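Long-range contact in 3-Hydroxyacyl-CoA dehydrogenase (Ralstonia eutropha H16, PDB 4PZC), which catalyses the NAD-dependent oxidation of (S)-3-hydroxyacyl-CoA thioesters, including (S)-3-hydroxybutyryl-CoA, to the corresponding 3-ketoacyl-CoA, a reversible reaction: residues 3-8 with 26-31. Numbering follows the deposited sequence.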
ATOM      1  N   ILE A   3      24.826 -18.066 -20.038  1.00106.92           N
ATOM      2  CA  ILE A   3      24.723 -18.530 -18.647  1.00101.89           C
ATOM      3  C   ILE A   3      23.827 -19.765 -18.585  1.00 98.72           C
ATOM      4  O   ILE A   3      22.617 -19.651 -18.753  1.00 89.99           O
ATOM      5  CB  ILE A   3      24.109 -17.467 -17.702  1.00 99.80           C
ATOM      6  CG1 ILE A   3      25.037 -16.263 -17.539  1.00 91.71           C
ATOM      7  CG2 ILE A   3      23.829 -18.067 -16.326  1.00101.95           C
ATOM      8  CD1 ILE A   3      24.432 -15.138 -16.725  1.00 81.73           C
ATOM      9  N   ARG A   4      24.414 -20.937 -18.358  1.00 97.38           N
ATOM     10  CA  ARG A   4      23.629 -22.153 -18.091  1.00 98.91           C
ATOM     11  C   ARG A   4      23.923 -22.786 -16.708  1.00 89.17           C
ATOM     12  O   ARG A   4      23.214 -23.710 -16.277  1.00 83.20           O
ATOM     13  CB  ARG A   4      23.800 -23.167 -19.242  1.00106.26           C
ATOM     14  CG  ARG A   4      22.741 -23.039 -20.351  1.00108.62           C
ATOM     15  CD  ARG A   4      22.959 -23.953 -21.568  1.00110.78           C
ATOM     16  NE  ARG A   4      23.814 -25.123 -21.317  1.00110.58           N
ATOM     17  CZ  ARG A   4      23.424 -26.281 -20.774  1.00104.06           C
ATOM     18  NH1 ARG A   4      22.167 -26.482 -20.393  1.00106.70           N
ATOM     19  NH2 ARG A   4      24.310 -27.254 -20.605  1.00 95.82           N
ATOM     20  N   THR A   5      24.926 -22.260 -16.004  1.00 79.25           N
ATOM     21  CA  THR A   5      25.301 -22.760 -14.687  1.00 78.14           C
ATOM     22  C   THR A   5      25.465 -21.645 -13.651  1.00 74.74           C
ATOM     23  O   THR A   5      26.381 -20.830 -13.761  1.00 60.46           O
ATOM     24  CB  THR A   5      26.618 -23.533 -14.750  1.00 81.99           C
ATOM     25  OG1 THR A   5      26.519 -24.530 -15.764  1.00 86.32           O
ATOM     26  CG2 THR A   5      26.910 -24.211 -13.402  1.00 84.31           C
ATOM     27  N   VAL A   6      24.600 -21.669 -12.630  1.00 74.97           N
ATOM     28  CA  VAL A   6      24.513 -20.633 -11.588  1.00 77.47           C
ATOM     29  C   VAL A   6      25.014 -21.091 -10.216  1.00 78.82           C
ATOM     30  O   VAL A   6      24.413 -21.972  -9.574  1.00 63.27           O
ATOM     31  CB  VAL A   6      23.053 -20.172 -11.397  1.00 80.89           C
ATOM     32  CG1 VAL A   6      22.878 -19.348 -10.123  1.00 77.60           C
ATOM     33  CG2 VAL A   6      22.594 -19.390 -12.615  1.00 87.15           C
ATOM     34  N   GLY A   7      26.092 -20.455  -9.761  1.00 81.20           N
ATOM     35  CA  GLY A   7      26.544 -20.592  -8.381  1.00 82.28           C
ATOM     36  C   GLY A   7      25.536 -20.022  -7.385  1.00 82.48           C
ATOM     37  O   GLY A   7      24.884 -19.007  -7.655  1.00 71.66           O
ATOM     38  N   ILE A   8      25.388 -20.702  -6.248  1.00 81.43           N
ATOM     39  CA  ILE A   8      24.640 -20.179  -5.106  1.00 78.85           C
ATOM     40  C   ILE A   8      25.420 -20.439  -3.830  1.00 74.88           C
ATOM     41  O   ILE A   8      25.738 -21.590  -3.539  1.00 80.44           O
ATOM     42  CB  ILE A   8      23.275 -20.859  -4.960  1.00 75.98           C
ATOM     43  CG1 ILE A   8      22.426 -20.555  -6.188  1.00 77.49           C
ATOM     44  CG2 ILE A   8      22.573 -20.383  -3.688  1.00 80.06           C
ATOM     45  CD1 ILE A   8      21.016 -21.097  -6.124  1.00 75.87           C
ATOM     46  N   GLY A  26      15.269 -25.474 -15.997  1.00 87.87           N
ATOM     47  CA  GLY A  26      16.322 -26.302 -16.573  1.00 93.64           C
ATOM     48  C   GLY A  26      17.703 -25.682 -16.487  1.00 95.00           C
ATOM     49  O   GLY A  26      18.491 -25.787 -17.425  1.00 90.27           O
ATOM     50  N   LEU A  27      18.017 -25.047 -15.361  1.00101.55           N
ATOM     51  CA  LEU A  27      19.323 -24.409 -15.201  1.00104.50           C
ATOM     52  C   LEU A  27      20.195 -25.129 -14.179  1.00 97.77           C
ATOM     53  O   LEU A  27      19.699 -25.591 -13.150  1.00 93.85           O
ATOM     54  CB  LEU A  27      19.159 -22.940 -14.819  1.00109.95           C
ATOM     55  CG  LEU A  27      18.842 -21.967 -15.959  1.00115.03           C
ATOM     56  CD1 LEU A  27      18.794 -20.547 -15.406  1.00114.89           C
ATOM     57  CD2 LEU A  27      19.859 -22.080 -17.089  1.00117.98           C
ATOM     58  N   ASN A  28      21.495 -25.200 -14.473  1.00 91.48           N
ATOM     59  CA  ASN A  28      22.440 -25.965 -13.660  1.00 88.69           C
ATOM     60  C   ASN A  28      22.855 -25.156 -12.466  1.00 83.00           C
ATOM     61  O   ASN A  28      23.327 -24.033 -12.623  1.00 82.90           O
ATOM     62  CB  ASN A  28      23.679 -26.325 -14.469  1.00 90.85           C
ATOM     63  CG  ASN A  28      23.333 -26.918 -15.812  1.00 91.95           C
ATOM     64  OD1 ASN A  28      23.661 -26.343 -16.858  1.00 81.60           O
ATOM     65  ND2 ASN A  28      22.629 -28.060 -15.796  1.00 88.70           N
ATOM     66  N   VAL A  29      22.676 -25.722 -11.276  1.00 78.13           N
ATOM     67  CA  VAL A  29      22.933 -24.996 -10.038  1.00 80.39           C
ATOM     68  C   VAL A  29      23.979 -25.683  -9.177  1.00 79.53           C
ATOM     69  O   VAL A  29      23.786 -26.819  -8.755  1.00 85.83           O
ATOM     70  CB  VAL A  29      21.654 -24.865  -9.183  1.00 80.02           C
ATOM     71  CG1 VAL A  29      21.952 -24.123  -7.886  1.00 82.57           C
ATOM     72  CG2 VAL A  29      20.554 -24.155  -9.950  1.00 81.23           C
ATOM     73  N   VAL A  30      25.076 -24.983  -8.910  1.00 79.03           N
ATOM     74  CA  VAL A  30      26.040 -25.397  -7.885  1.00 85.04           C
ATOM     75  C   VAL A  30      25.670 -24.693  -6.565  1.00 84.29           C
ATOM     76  O   VAL A  30      25.854 -23.476  -6.441  1.00 86.38           O
ATOM     77  CB  VAL A  30      27.493 -25.039  -8.305  1.00 89.12           C
ATOM     78  CG1 VAL A  30      28.493 -25.357  -7.201  1.00 96.00           C
ATOM     79  CG2 VAL A  30      27.883 -25.765  -9.582  1.00 89.62           C
ATOM     80  N   MET A  31      25.144 -25.438  -5.589  1.00 77.78           N
ATOM     81  CA  MET A  31      24.645 -24.819  -4.348  1.00 77.20           C
ATOM     82  C   MET A  31      25.492 -25.171  -3.137  1.00 73.05           C
ATOM     83  O   MET A  31      25.354 -26.256  -2.580  1.00 77.28           O
ATOM     84  CB  MET A  31      23.192 -25.221  -4.078  1.00 79.36           C
ATOM     85  CG  MET A  31      22.497 -24.317  -3.071  1.00 82.39           C
ATOM     86  SD  MET A  31      21.463 -25.162  -1.860  1.00 87.24           S
ATOM     87  CE  MET A  31      20.169 -25.826  -2.891  1.00 87.19           C
TER
HETATM   88  O   HOH W   1      21.042 -24.953 -18.458  1.00 59.05           O
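The two parallel strands of the first beta-alpha-beta unit of the Rossmann fold meet here, where Thr5, Val6, Gly7 and Ile8 pair in register with Asn28, Val29, Val30 and Met31. Their segment axes lie 4.6 Å apart at closest approach and differ in direction by 20°, as expected of adjacent strands in a twisted sheet. Four backbone hydrogen bonds follow the parallel pattern: Asn28 N to Arg4 O, Val6 N to Asn28 O (2.7 Å), Val30 N to Val6 O and Ile8 N to Val30 O (2.8 Å). The third differs from the rest: Val30 N lies 3.2 Å from Val6 O, above the carbonyl plane, with an N-H...O angle of 139°.

Side chains alternate between the sheet faces. Val6, Ile8, Val29 and Met31 share the face packed by helix 13-23, which connects the strands; Ile8 and Met31 both reach Ala19. On this face Ile8 CG1 is anti to its carbonyl carbon (chi1 -63°), and its terminal CD1 comes 3.6 Å from Val29 CG1. The other branch, Ile8 CG2, touches Met31 CG, while the thioether end of Met31 bends away toward Ala11 in the predicted NAD-binding glycine-rich turn. Asp33, a residue seen to bind NAD, follows the second strand closely, its side chain about 6 Å from that of Met31 at their nearest atoms.

Thr5, Asn28 and Val30 occupy the opposite face, with Thr5 CG2 4.2 Å from Val30 CG2. At the N-terminal end, Leu27 CD2 packs against Arg4 CA and the Arg4 carbonyl oxygen, and a water is hydrogen-bonded to Gly26 O, the water oxygen lying 2.9 Å from that carbonyl oxygen.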